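Local coordinates for AbyA5 (Verrucosispora maris, PDB 4YWF), which catalyses acetate elimination in spirotetronate biosynthesis, as an esterase-like lyase of the alpha/beta-hydrolase superfamily, at residues Pro115-Leu120 and Arg130-Gly135; Val144-Gly149 and Ala171-Glu176; Ala134-Thr139 and Ala203-Thr208; Arg102-Phe107 and Ile154-Ala159; Ser209-Met214 and Pro231-Ile236. The protein carries 4 engineered substitutions. All blocks are in the same frame, centred on the assembly; numbering follows the deposited sequence.

Contact 1 of 5, residues Pro115-Leu120 and Arg130-Gly135; sequences PGIERL and RAWAAG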
# COMPACT_ATOMS: atom_id res chain seq x y z
N PRO A 115 5.07 1.02 -23.25
CA PRO A 115 4.39 2.27 -23.56
C PRO A 115 3.24 2.46 -22.58
O PRO A 115 2.55 1.48 -22.22
CB PRO A 115 3.86 2.05 -24.99
CG PRO A 115 4.71 0.96 -25.56
CD PRO A 115 4.99 0.06 -24.38
N GLY A 116 3.07 3.67 -22.12
CA GLY A 116 1.94 3.98 -21.26
C GLY A 116 2.33 4.19 -19.80
O GLY A 116 1.64 4.93 -19.11
N ILE A 117 3.43 3.56 -19.33
CA ILE A 117 3.87 3.75 -17.94
C ILE A 117 4.68 5.00 -17.81
O ILE A 117 5.73 5.13 -18.42
CB ILE A 117 4.68 2.57 -17.34
CG1 ILE A 117 3.91 1.24 -17.52
CG2 ILE A 117 4.94 2.82 -15.87
CD1 ILE A 117 4.49 0.05 -16.78
N GLU A 118 4.18 5.91 -16.97
CA GLU A 118 4.76 7.21 -16.76
C GLU A 118 5.03 7.49 -15.30
O GLU A 118 4.27 7.13 -14.44
CB GLU A 118 3.81 8.28 -17.28
CG GLU A 118 4.31 9.71 -17.17
CD GLU A 118 3.31 10.71 -17.79
OE1 GLU A 118 2.52 10.31 -18.70
OE2 GLU A 118 3.30 11.89 -17.35
N ARG A 119 6.13 8.16 -15.04
CA ARG A 119 6.51 8.59 -13.70
C ARG A 119 5.90 9.95 -13.39
O ARG A 119 6.00 10.88 -14.20
CB ARG A 119 8.04 8.70 -13.64
CG ARG A 119 8.56 9.48 -12.45
CD ARG A 119 10.07 9.58 -12.47
NE ARG A 119 10.61 8.47 -11.74
CZ ARG A 119 11.60 7.70 -12.14
NH1 ARG A 119 12.26 7.94 -13.29
NH2 ARG A 119 11.98 6.70 -11.34
N LEU A 120 5.30 10.08 -12.23
CA LEU A 120 4.81 11.33 -11.72
C LEU A 120 5.70 11.70 -10.51
O LEU A 120 6.02 10.88 -9.70
CB LEU A 120 3.38 11.19 -11.26
CG LEU A 120 2.37 10.64 -12.27
CD1 LEU A 120 0.99 10.54 -11.61
CD2 LEU A 120 2.33 11.55 -13.50
N ARG A 130 6.82 10.40 -5.29
CA ARG A 130 6.80 9.81 -6.64
C ARG A 130 5.72 8.75 -6.81
O ARG A 130 5.31 8.09 -5.84
CB ARG A 130 8.18 9.21 -7.02
CG ARG A 130 9.21 10.27 -7.32
CD ARG A 130 10.64 9.78 -7.25
NE ARG A 130 11.50 10.56 -8.15
CZ ARG A 130 12.25 10.06 -9.13
NH1 ARG A 130 12.32 8.76 -9.36
NH2 ARG A 130 12.96 10.89 -9.90
N ALA A 131 5.28 8.57 -8.06
CA ALA A 131 4.20 7.64 -8.39
C ALA A 131 4.45 7.10 -9.78
O ALA A 131 5.19 7.72 -10.58
CB ALA A 131 2.86 8.37 -8.28
N TRP A 132 3.87 5.96 -10.09
CA TRP A 132 3.90 5.40 -11.43
C TRP A 132 2.47 5.36 -11.92
O TRP A 132 1.58 5.07 -11.13
CB TRP A 132 4.46 3.98 -11.43
CG TRP A 132 5.87 3.90 -11.10
CD1 TRP A 132 6.43 3.42 -9.94
CD2 TRP A 132 6.97 4.32 -11.94
NE1 TRP A 132 7.82 3.52 -10.01
CE2 TRP A 132 8.17 4.06 -11.22
CE3 TRP A 132 7.05 4.84 -13.24
CZ2 TRP A 132 9.41 4.36 -11.74
CZ3 TRP A 132 8.32 5.09 -13.77
CH2 TRP A 132 9.46 4.84 -13.03
N ALA A 133 2.25 5.66 -13.19
CA ALA A 133 0.89 5.71 -13.72
C ALA A 133 0.79 5.14 -15.13
O ALA A 133 1.78 5.07 -15.85
CB ALA A 133 0.40 7.14 -13.73
N ALA A 134 -0.44 4.75 -15.49
CA ALA A 134 -0.71 4.30 -16.86
C ALA A 134 -2.12 4.60 -17.15
O ALA A 134 -2.90 4.87 -16.22
CB ALA A 134 -0.45 2.82 -17.04
N GLY A 135 -2.46 4.60 -18.43
CA GLY A 135 -3.84 4.86 -18.85
C GLY A 135 -4.21 6.33 -18.79
O GLY A 135 -5.39 6.66 -18.86
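This is an antiparallel strand pairing, the two arms of the beta hairpin formed by strands 118-124 and 127-134. Strand 118-124 is the outermost on this side of the sheet. Glu118 with Ala133 and Leu120 with Ala131 are hydrogen-bonded pairs. Arg119 and Trp132 make the non-hydrogen-bonded pair between them. Glu118 N donates to Ala133 O at 2.8 Å. Leu120 N meets Ala131 O at 2.9 Å in a nearly straight bond.

Trp132 carries CG beside its backbone N (chi1 -68°), and this brings its indole back towards the partner strand. There CZ3 touches Arg119 CB at 3.6 Å. Trp132 CH2 lies over one face of the Arg119 guanidinium, with the two planes 45° apart. Ile117 CG2 packs on Trp132 CE3 at 3.9 Å. On the other face of the sheet Leu120 CD1 rests on Ala133 CB at 4.0 Å. Glu118 forms a salt bridge with Arg205.

Arg130 NH1 and NH2 lie obliquely over the opposite face of the Arg119 guanidinium, displaced toward its rim. Arg130 NH1 is modelled 2.9 Å from Arg119 NE. Both are donors, so no hydrogen bond joins them, and so close a spacing is doubtful in detail. Two cationic groups nevertheless lie near each other. The salt bridge of Arg130 to Glu121, and a long, weak ion pair of Arg119 to Asp108, probably offset part of the repulsion.

Contact 2 of 5, residues Val144-Gly149 and Ala171-Glu176; sequences VLLMTG and AAVVTE
Thr148 holds CG2 trans to its carbonyl carbon, with OG1 taking the crowded position (chi1 58°). Thr175 is turned the other way: OG1 is trans to N (chi1 -173°), and it is CG2 that sits between N and the carbonyl carbon. The two side chains therefore lie side by side, methyl against methyl. Thr148 CG2 and Thr175 CG2 are 3.5 Å apart, a methyl-methyl contact shorter than carbons normally make. Both hydroxyls are used outside the pair: Thr148 OG1 is hydrogen-bonded to Ser219 OG, and Thr175 OG1 to the carbonyl of Arg130.

The strands run parallel. Leu145 N donates to Ala171 O at 2.8 Å, and Val173 N to Leu145 O at 2.9 Å. Met147 N and Val173 O continue the series, and Thr175 N reaches Met147 O at 3.0 Å. This is the pairing made by a beta-alpha-beta crossover: strand 143-148, helix 162-167 and strand 171-174, within the central sheet of an alpha/beta hydrolase.

Every residue here is buried. Leu146 CD2 packs alongside Val173 CB at 3.9 Å, and residues of helix 194-201 cover that face. On the other face the CB of selenomethionine Met147 touches Val174 CG2 at 3.8 Å. Leu162 and Leu165 of the crossover helix lie on this side. Beyond the last direct bond a water bridges the two chains, 3.2 Å from Gly149 N and 2.8 Å from Thr175 O.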
# COMPACT_ATOMS: atom_id res chain seq x y z
N VAL A 144 -10.24 7.17 -12.30
CA VAL A 144 -8.95 6.98 -11.64
C VAL A 144 -8.95 5.73 -10.72
O VAL A 144 -9.88 5.54 -9.92
CB VAL A 144 -8.54 8.23 -10.80
CG1 VAL A 144 -7.22 8.00 -10.14
CG2 VAL A 144 -8.34 9.44 -11.67
N LEU A 145 -7.94 4.88 -10.84
CA LEU A 145 -7.69 3.89 -9.80
C LEU A 145 -6.44 4.26 -9.03
O LEU A 145 -5.32 4.24 -9.58
CB LEU A 145 -7.64 2.47 -10.32
CG LEU A 145 -7.38 1.36 -9.30
CD1 LEU A 145 -8.43 1.16 -8.24
CD2 LEU A 145 -7.31 0.10 -10.12
N LEU A 146 -6.64 4.70 -7.78
CA LEU A 146 -5.52 5.01 -6.96
C LEU A 146 -5.07 3.76 -6.14
O LEU A 146 -5.86 3.17 -5.44
CB LEU A 146 -5.84 6.17 -6.03
CG LEU A 146 -6.08 7.56 -6.59
CD1 LEU A 146 -6.27 8.51 -5.46
CD2 LEU A 146 -4.96 8.10 -7.47
N MSE A 147 -3.80 3.39 -6.21
CA MSE A 147 -3.33 2.19 -5.50
C MSE A 147 -2.23 2.47 -4.59
O MSE A 147 -1.19 3.04 -5.02
CB MSE A 147 -2.89 1.16 -6.50
CG MSE A 147 -2.62 -0.16 -5.78
SE MSE A 147 -2.86 -1.69 -7.02
CE MSE A 147 -2.64 -3.23 -5.78
N THR A 148 -2.38 2.01 -3.35
CA THR A 148 -1.36 2.08 -2.32
C THR A 148 -1.35 0.86 -1.41
O THR A 148 -2.36 0.23 -1.18
CB THR A 148 -1.56 3.31 -1.39
OG1 THR A 148 -2.86 3.26 -0.76
CG2 THR A 148 -1.44 4.61 -2.15
N GLY A 149 -0.18 0.52 -0.90
CA GLY A 149 -0.03 -0.53 0.07
C GLY A 149 0.10 0.04 1.50
O GLY A 149 -0.20 1.20 1.76
N ALA A 171 -7.46 5.21 -15.53
CA ALA A 171 -6.23 5.89 -15.24
C ALA A 171 -5.72 5.41 -13.86
O ALA A 171 -6.25 5.76 -12.83
CB ALA A 171 -6.47 7.37 -15.26
N ALA A 172 -4.66 4.59 -13.88
CA ALA A 172 -4.16 3.86 -12.72
C ALA A 172 -2.89 4.56 -12.22
O ALA A 172 -2.02 4.90 -13.00
CB ALA A 172 -3.89 2.38 -13.05
N VAL A 173 -2.86 4.86 -10.93
CA VAL A 173 -1.74 5.55 -10.32
C VAL A 173 -1.33 4.82 -9.05
O VAL A 173 -2.13 4.70 -8.08
CB VAL A 173 -2.12 6.94 -9.90
CG1 VAL A 173 -0.94 7.60 -9.22
CG2 VAL A 173 -2.59 7.76 -11.10
N VAL A 174 -0.10 4.36 -9.01
CA VAL A 174 0.36 3.51 -7.92
C VAL A 174 1.42 4.35 -7.18
O VAL A 174 2.39 4.89 -7.78
CB VAL A 174 1.00 2.21 -8.43
CG1 VAL A 174 1.71 1.49 -7.28
CG2 VAL A 174 -0.07 1.28 -9.05
N THR A 175 1.21 4.53 -5.91
CA THR A 175 2.21 5.19 -5.09
C THR A 175 2.42 4.40 -3.79
O THR A 175 2.09 3.17 -3.74
CB THR A 175 1.80 6.66 -4.89
OG1 THR A 175 2.83 7.41 -4.23
CG2 THR A 175 0.49 6.71 -4.14
N GLU A 176 2.92 5.07 -2.75
CA GLU A 176 3.34 4.42 -1.52
C GLU A 176 3.12 5.41 -0.37
O GLU A 176 2.95 6.61 -0.59
CB GLU A 176 4.83 3.98 -1.60
CG GLU A 176 5.72 5.14 -2.07
CD GLU A 176 6.98 4.67 -2.78
OE1 GLU A 176 7.22 3.47 -2.71
OE2 GLU A 176 7.73 5.51 -3.37
O HOH W 1 2.68 0.88 -2.19

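Contact 3 of 5, residues Ala134-Thr139 and Ala203-Thr208; sequences AGLSTT and AERADT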
# COMPACT_ATOMS: atom_id res chain seq x y z
N ALA A 134 -0.44 4.75 -15.49
CA ALA A 134 -0.71 4.30 -16.86
C ALA A 134 -2.12 4.60 -17.15
O ALA A 134 -2.90 4.87 -16.22
CB ALA A 134 -0.45 2.82 -17.04
N GLY A 135 -2.46 4.60 -18.43
CA GLY A 135 -3.84 4.86 -18.85
C GLY A 135 -4.21 6.33 -18.79
O GLY A 135 -5.39 6.66 -18.86
N LEU A 136 -3.23 7.24 -18.71
CA LEU A 136 -3.53 8.67 -18.74
C LEU A 136 -3.85 9.16 -20.16
O LEU A 136 -3.36 8.61 -21.11
CB LEU A 136 -2.33 9.51 -18.22
CG LEU A 136 -1.77 9.17 -16.84
CD1 LEU A 136 -0.63 10.08 -16.43
CD2 LEU A 136 -2.87 9.24 -15.82
N SER A 137 -4.66 10.23 -20.27
CA SER A 137 -5.17 10.69 -21.59
C SER A 137 -5.87 12.06 -21.48
O SER A 137 -6.68 12.27 -20.61
CB SER A 137 -6.15 9.64 -22.18
OG SER A 137 -6.53 9.94 -23.52
N THR A 138 -5.53 12.99 -22.36
CA THR A 138 -6.27 14.25 -22.55
C THR A 138 -7.54 14.09 -23.41
O THR A 138 -8.43 14.91 -23.30
CB THR A 138 -5.43 15.29 -23.30
OG1 THR A 138 -4.73 14.62 -24.36
CG2 THR A 138 -4.45 16.04 -22.35
N THR A 139 -7.60 13.06 -24.27
CA THR A 139 -8.75 12.85 -25.17
C THR A 139 -9.91 12.00 -24.57
O THR A 139 -11.07 12.36 -24.67
CB THR A 139 -8.27 12.28 -26.52
OG1 THR A 139 -7.55 11.06 -26.32
CG2 THR A 139 -7.32 13.24 -27.20
N ALA A 203 -5.49 15.64 -12.96
CA ALA A 203 -6.82 16.21 -13.28
C ALA A 203 -6.99 16.57 -14.79
O ALA A 203 -8.08 16.53 -15.36
CB ALA A 203 -7.07 17.40 -12.36
N GLU A 204 -5.90 16.85 -15.49
CA GLU A 204 -5.99 17.14 -16.94
C GLU A 204 -6.01 15.91 -17.82
O GLU A 204 -6.17 15.96 -19.02
CB GLU A 204 -4.81 18.03 -17.33
CG GLU A 204 -4.99 19.47 -16.94
CD GLU A 204 -5.89 20.20 -17.96
OE1 GLU A 204 -5.59 20.24 -19.25
OE2 GLU A 204 -6.92 20.72 -17.44
N ARG A 205 -5.76 14.76 -17.22
CA ARG A 205 -5.42 13.58 -17.96
C ARG A 205 -6.23 12.34 -17.51
O ARG A 205 -5.92 11.19 -17.90
CB ARG A 205 -3.91 13.38 -17.82
CG ARG A 205 -3.20 14.73 -17.98
CD ARG A 205 -1.70 14.60 -17.74
NE ARG A 205 -1.17 13.61 -18.65
CZ ARG A 205 -0.02 12.97 -18.50
NH1 ARG A 205 0.80 13.23 -17.50
NH2 ARG A 205 0.33 12.11 -19.41
N ALA A 206 -7.29 12.62 -16.77
CA ALA A 206 -8.17 11.63 -16.24
C ALA A 206 -9.44 12.26 -15.63
O ALA A 206 -9.47 13.44 -15.19
CB ALA A 206 -7.45 10.83 -15.18
N ASP A 207 -10.46 11.40 -15.54
CA ASP A 207 -11.70 11.76 -14.90
C ASP A 207 -11.62 11.65 -13.40
O ASP A 207 -12.01 10.68 -12.79
CB ASP A 207 -12.88 10.95 -15.43
CG ASP A 207 -14.20 11.52 -14.94
OD1 ASP A 207 -14.13 12.50 -14.15
OD2 ASP A 207 -15.26 10.95 -15.31
N THR A 208 -11.14 12.73 -12.84
CA THR A 208 -10.74 12.80 -11.47
C THR A 208 -11.97 13.09 -10.53
O THR A 208 -11.87 13.13 -9.31
CB THR A 208 -9.59 13.84 -11.45
OG1 THR A 208 -8.39 13.28 -10.88
CG2 THR A 208 -10.01 15.18 -10.87
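Ser137 N donates to Arg205 O at 2.9 Å, the one hydrogen bond between these two largely loop segments. The same carbonyl oxygen also receives a CH contact from Leu136 CA at 3.6 Å. In the reverse direction Arg205 CA lies 3.2 Å from Ser137 O.

The main side-chain pair is Leu136 and Arg205. The Arg205 chain bends at chi3 (57°), which folds the guanidinium back across the leucine. Leu136 CD1 then lies over one face of that group, 3.6 Å from Arg205 CZ and offset toward its rim. Leu136 CB comes within 3.9 Å of Arg205 NH2. The guanidinium also forms a salt bridge through NH1 to Glu118, so the leucine covers a group whose charge is already paired. Replacing Arg205 by an alanine would probably leave Glu118 without its mate and uncover Leu136.

At the outer end Thr138 CG2 touches Glu204 O at 3.7 Å. The Ser137 side chain leaves the contact at its CB. Its OG accepts from Thr139 OG1 and from the backbone of Glu140, all within its own loop.

This is a surface contact, one backbone hydrogen bond plus packing, between two connections of the alpha/beta fold: the loop from strand 127-134 to strand 143-148, and the loop that leads from helix 194-201 into strand 207-215.

Contact 4 of 5, residues Arg102-Phe107 and Ile154-Ala159; sequences RCVAVF and IKEQWA
Phe107 and Glu156 make the closest backbone approach, with CA atoms 7.0 Å apart, so side chains make nearly all of the contact, and no hydrogen bond crosses it. Residues 102-107 are regular helix. Residues 155-157 coil like a helix but form no regular one; Lys155 O accepts from both Trp158 N and Ala159 N.

Phe107 carries its ring trans to the backbone N (chi1 -177°), pointing at the loop. The ring atom CZ meets Ala159 CB at 3.4 Å, approached obliquely. Glu156 CG touches Phe107 CB at 3.9 Å. Farther back along the helix, Cys103 SG packs on Ile154 CD1 at 3.6 Å.

The contact sets helix 94-111 against the loop that follows strand 143-148 in the alpha/beta fold. Trp132 of strand 127-134 meets Phe107 edge-to-face, and so links the helix to the sheet.

The Glu156 chain bends at chi2 (83°), and this turns its carboxylate beside Val104. Glu156 OE2 is 3.7 Å from Val104 CG2. This buried oxygen has two donors. Lys155 NZ reaches OE2 of Glu156 at 2.9 Å on the syn side of the carboxylate, as part of a salt bridge, and Trp132 NE1 supplies the other hydrogen bond. Lys155 NZ also forms salt bridges with Glu176 and Glu182, which gathers three carboxylates round one ammonium group.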
# COMPACT_ATOMS: atom_id res chain seq x y z
N ARG A 102 18.43 0.77 -6.25
CA ARG A 102 18.60 -0.19 -7.36
C ARG A 102 17.25 -0.75 -7.80
O ARG A 102 16.99 -0.94 -9.00
CB ARG A 102 19.61 -1.30 -6.98
CG ARG A 102 20.95 -0.68 -6.65
CD ARG A 102 21.91 -1.67 -6.01
NE ARG A 102 22.24 -2.70 -6.96
CZ ARG A 102 23.23 -3.60 -6.80
NH1 ARG A 102 24.01 -3.58 -5.74
NH2 ARG A 102 23.43 -4.52 -7.71
N CYS A 103 16.36 -0.94 -6.84
CA CYS A 103 14.99 -1.30 -7.15
C CYS A 103 14.28 -0.34 -8.07
O CYS A 103 13.77 -0.74 -9.16
CB CYS A 103 14.22 -1.48 -5.82
SG CYS A 103 12.55 -2.07 -6.05
N VAL A 104 14.32 0.94 -7.71
CA VAL A 104 13.68 2.00 -8.50
C VAL A 104 14.31 2.03 -9.90
O VAL A 104 13.60 2.06 -10.91
CB VAL A 104 13.82 3.39 -7.84
CG1 VAL A 104 13.35 4.48 -8.81
CG2 VAL A 104 13.07 3.43 -6.53
N ALA A 105 15.63 2.03 -9.95
CA ALA A 105 16.35 2.07 -11.23
C ALA A 105 16.04 0.89 -12.20
O ALA A 105 15.85 1.13 -13.40
CB ALA A 105 17.86 2.16 -11.00
N VAL A 106 16.03 -0.36 -11.70
CA VAL A 106 15.76 -1.49 -12.55
C VAL A 106 14.30 -1.47 -12.99
O VAL A 106 13.98 -1.81 -14.11
CB VAL A 106 16.12 -2.90 -11.97
CG1 VAL A 106 17.61 -2.97 -11.76
CG2 VAL A 106 15.39 -3.25 -10.70
N PHE A 107 13.40 -1.09 -12.09
CA PHE A 107 12.05 -0.94 -12.50
C PHE A 107 11.89 0.17 -13.60
O PHE A 107 11.13 -0.04 -14.61
CB PHE A 107 11.09 -0.70 -11.34
CG PHE A 107 9.69 -0.63 -11.79
CD1 PHE A 107 8.99 -1.79 -12.04
CD2 PHE A 107 9.16 0.59 -12.19
CE1 PHE A 107 7.72 -1.76 -12.60
CE2 PHE A 107 7.89 0.64 -12.75
CZ PHE A 107 7.18 -0.56 -12.96
N ILE A 154 6.41 -0.84 -0.99
CA ILE A 154 6.78 0.17 -1.96
C ILE A 154 6.02 -0.01 -3.26
O ILE A 154 5.49 -1.06 -3.54
CB ILE A 154 8.30 0.21 -2.26
CG1 ILE A 154 8.75 -1.10 -2.93
CG2 ILE A 154 9.06 0.63 -1.02
CD1 ILE A 154 10.11 -0.98 -3.61
N LYS A 155 5.99 1.05 -4.06
CA LYS A 155 5.03 1.17 -5.16
C LYS A 155 5.45 0.28 -6.35
O LYS A 155 4.62 -0.14 -7.20
CB LYS A 155 4.96 2.66 -5.60
CG LYS A 155 6.30 3.30 -5.98
CD LYS A 155 6.23 4.82 -6.23
CE LYS A 155 7.57 5.37 -6.73
NZ LYS A 155 8.76 5.01 -5.89
N GLU A 156 6.72 -0.07 -6.37
CA GLU A 156 7.25 -0.97 -7.35
C GLU A 156 6.71 -2.39 -7.15
O GLU A 156 6.79 -3.20 -8.06
CB GLU A 156 8.79 -0.95 -7.34
CG GLU A 156 9.38 0.35 -7.97
CD GLU A 156 9.41 1.51 -7.00
OE1 GLU A 156 9.29 1.30 -5.74
OE2 GLU A 156 9.54 2.65 -7.47
N GLN A 157 6.09 -2.67 -6.01
CA GLN A 157 5.49 -3.99 -5.80
C GLN A 157 4.28 -4.15 -6.72
O GLN A 157 3.99 -5.24 -7.22
CB GLN A 157 5.00 -4.09 -4.33
CG GLN A 157 5.10 -5.48 -3.72
CD GLN A 157 4.20 -5.65 -2.50
OE1 GLN A 157 4.21 -4.83 -1.58
NE2 GLN A 157 3.43 -6.73 -2.48
N TRP A 158 3.55 -3.04 -6.90
CA TRP A 158 2.32 -3.01 -7.70
C TRP A 158 2.44 -2.46 -9.10
O TRP A 158 1.61 -2.77 -9.92
CB TRP A 158 1.27 -2.14 -6.99
CG TRP A 158 1.20 -2.32 -5.53
CD1 TRP A 158 1.56 -1.41 -4.59
CD2 TRP A 158 0.82 -3.50 -4.84
NE1 TRP A 158 1.38 -1.94 -3.34
CE2 TRP A 158 0.95 -3.23 -3.46
CE3 TRP A 158 0.40 -4.76 -5.24
CZ2 TRP A 158 0.63 -4.18 -2.49
CZ3 TRP A 158 0.05 -5.69 -4.27
CH2 TRP A 158 0.18 -5.39 -2.91
N ALA A 159 3.46 -1.64 -9.38
CA ALA A 159 3.56 -0.96 -10.66
C ALA A 159 3.60 -1.86 -11.88
O ALA A 159 3.15 -1.46 -12.92
CB ALA A 159 4.78 -0.02 -10.67

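Contact 5 of 5, residues Ser209-Met214 and Pro231-Ile236; sequences SRAYAM and PRLRGI. Engineered in segment 209-214: Met214 (natural residue Leu).
Arg232 O opens the pairing by accepting from Ala211 N at 3.0 Å, while the guanidinium of Arg232 turns off to salt bridges with Asp200 and Glu230. Leu233 comes next and pairs with Ala211. Its CD2 rests on Ala211 CB at 4.2 Å, and Ala226 of helix 218-226 lies against the same leucine.

Arg234 N then gives Ala211 O a straight bond of 2.7 Å. The side chain of Arg234 bends sharply at chi2 (-33°) and chi3, which brings NH2 back to Pro231 O at 2.9 Å. Its CB touches Tyr212 CE1 at 3.6 Å.

These strands, 207-215 and 233-239, run parallel and are joined by helix 218-226 in a beta-alpha-beta unit.

Gly235 follows, with Tyr212 CD1 3.8 Å from its N. Gly235 N is buried without a polar partner, whereas Gly235 O accepts from Ala213 N at 3.0 Å. At the far end of the tyrosine, Arg210 NH2 donates to Tyr212 OH at 3.2 Å. An alanine in place of Tyr212 would probably open a gap beside Gly235 and Arg234 CB, and leave Arg210 NH2 without this hydroxyl. Ile236, last, pairs with Ala213, its CA close to Ala213 O.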
# COMPACT_ATOMS: atom_id res chain seq x y z
N SER A 209 -13.15 13.26 -11.10
CA SER A 209 -14.39 13.30 -10.31
C SER A 209 -14.81 11.86 -9.93
O SER A 209 -15.72 11.69 -9.12
CB SER A 209 -15.53 13.98 -11.08
OG SER A 209 -15.89 13.29 -12.28
N ARG A 210 -14.19 10.85 -10.56
CA ARG A 210 -14.51 9.44 -10.27
C ARG A 210 -13.27 8.65 -9.94
O ARG A 210 -12.69 8.03 -10.83
CB ARG A 210 -15.20 8.78 -11.44
CG ARG A 210 -16.46 9.45 -11.93
CD ARG A 210 -16.95 8.74 -13.17
NE ARG A 210 -17.14 7.34 -12.83
CZ ARG A 210 -16.96 6.29 -13.64
NH1 ARG A 210 -16.63 6.45 -14.89
NH2 ARG A 210 -17.13 5.07 -13.16
N ALA A 211 -12.87 8.68 -8.69
CA ALA A 211 -11.67 7.97 -8.20
C ALA A 211 -12.02 6.81 -7.27
O ALA A 211 -12.90 6.94 -6.37
CB ALA A 211 -10.79 8.92 -7.43
N TYR A 212 -11.28 5.73 -7.42
CA TYR A 212 -11.43 4.51 -6.58
C TYR A 212 -10.09 4.21 -5.96
O TYR A 212 -9.14 4.13 -6.71
CB TYR A 212 -11.95 3.38 -7.45
CG TYR A 212 -13.24 3.83 -8.14
CD1 TYR A 212 -14.49 3.67 -7.51
CD2 TYR A 212 -13.21 4.47 -9.42
CE1 TYR A 212 -15.66 4.09 -8.12
CE2 TYR A 212 -14.37 4.90 -10.03
CZ TYR A 212 -15.59 4.72 -9.38
OH TYR A 212 -16.75 5.13 -10.00
N ALA A 213 -9.99 4.21 -4.60
CA ALA A 213 -8.77 3.86 -3.88
C ALA A 213 -8.70 2.37 -3.54
O ALA A 213 -9.48 1.83 -2.71
CB ALA A 213 -8.64 4.65 -2.58
N MSE A 214 -7.78 1.69 -4.23
CA MSE A 214 -7.29 0.41 -3.81
C MSE A 214 -6.20 0.63 -2.81
O MSE A 214 -5.01 0.61 -3.14
CB MSE A 214 -6.76 -0.34 -5.03
CG MSE A 214 -6.19 -1.66 -4.60
SE MSE A 214 -7.57 -3.07 -4.54
CE MSE A 214 -7.80 -3.26 -6.52
N PRO A 231 -15.00 14.38 -1.90
CA PRO A 231 -16.06 13.83 -2.73
C PRO A 231 -15.56 13.17 -4.02
O PRO A 231 -16.33 12.53 -4.68
CB PRO A 231 -16.94 15.06 -3.05
CG PRO A 231 -16.07 16.25 -2.78
CD PRO A 231 -15.22 15.82 -1.62
N ARG A 232 -14.27 13.25 -4.33
CA ARG A 232 -13.82 12.61 -5.53
C ARG A 232 -13.68 11.08 -5.35
O ARG A 232 -13.82 10.32 -6.31
CB ARG A 232 -12.56 13.26 -6.06
CG ARG A 232 -12.79 14.71 -6.52
CD ARG A 232 -11.83 15.53 -5.71
NE ARG A 232 -10.70 15.88 -6.45
CZ ARG A 232 -9.52 16.28 -5.97
NH1 ARG A 232 -9.20 16.30 -4.70
NH2 ARG A 232 -8.63 16.69 -6.84
N LEU A 233 -13.43 10.68 -4.13
CA LEU A 233 -13.37 9.26 -3.80
C LEU A 233 -14.74 8.67 -3.84
O LEU A 233 -15.49 8.94 -2.96
CB LEU A 233 -12.75 8.98 -2.43
CG LEU A 233 -11.30 9.38 -2.22
CD1 LEU A 233 -10.86 9.17 -0.76
CD2 LEU A 233 -10.46 8.59 -3.21
N ARG A 234 -14.97 7.78 -4.80
CA ARG A 234 -16.25 7.14 -5.04
C ARG A 234 -16.31 5.68 -4.51
O ARG A 234 -17.35 5.05 -4.53
CB ARG A 234 -16.56 7.15 -6.55
CG ARG A 234 -16.80 8.53 -7.21
CD ARG A 234 -17.47 9.64 -6.36
NE ARG A 234 -18.72 9.29 -5.68
CZ ARG A 234 -19.17 9.86 -4.54
NH1 ARG A 234 -20.31 9.47 -4.03
NH2 ARG A 234 -18.50 10.85 -3.89
N GLY A 235 -15.17 5.15 -4.07
CA GLY A 235 -15.15 3.85 -3.42
C GLY A 235 -13.76 3.46 -2.90
O GLY A 235 -12.73 4.03 -3.28
N ILE A 236 -13.74 2.48 -2.01
CA ILE A 236 -12.54 2.08 -1.32
C ILE A 236 -12.53 0.57 -1.31
O ILE A 236 -13.58 -0.06 -1.06
CB ILE A 236 -12.48 2.60 0.13
CG1 ILE A 236 -12.37 4.12 0.14
CG2 ILE A 236 -11.32 1.96 0.92
CD1 ILE A 236 -12.56 4.68 1.56

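In the fold
Contacts 1, 2, 3 and 5 all reach one sheet. Contact 1 joins contact 2 through Trp132 O and Val174 N, 2.8 Å apart, and their centres are 10 Å apart. Contact 2 joins contact 5 through Leu146 O and Met214 N at 2.7 Å; Met214, an engineered substitution for the natural leucine, is modelled as selenomethionine. Contact 3 is a surface contact beside contact 1 and shares Ala134 and Gly135 with it. Contact 4 is joined to contact 1 by a probable hydrogen bond. Contacts 4 and 5 are farthest apart, with centres about 25 Å apart. Strand 207-215, used by contacts 3 and 5, probably leads into the nucleophile elbow, as in other alpha/beta hydrolases.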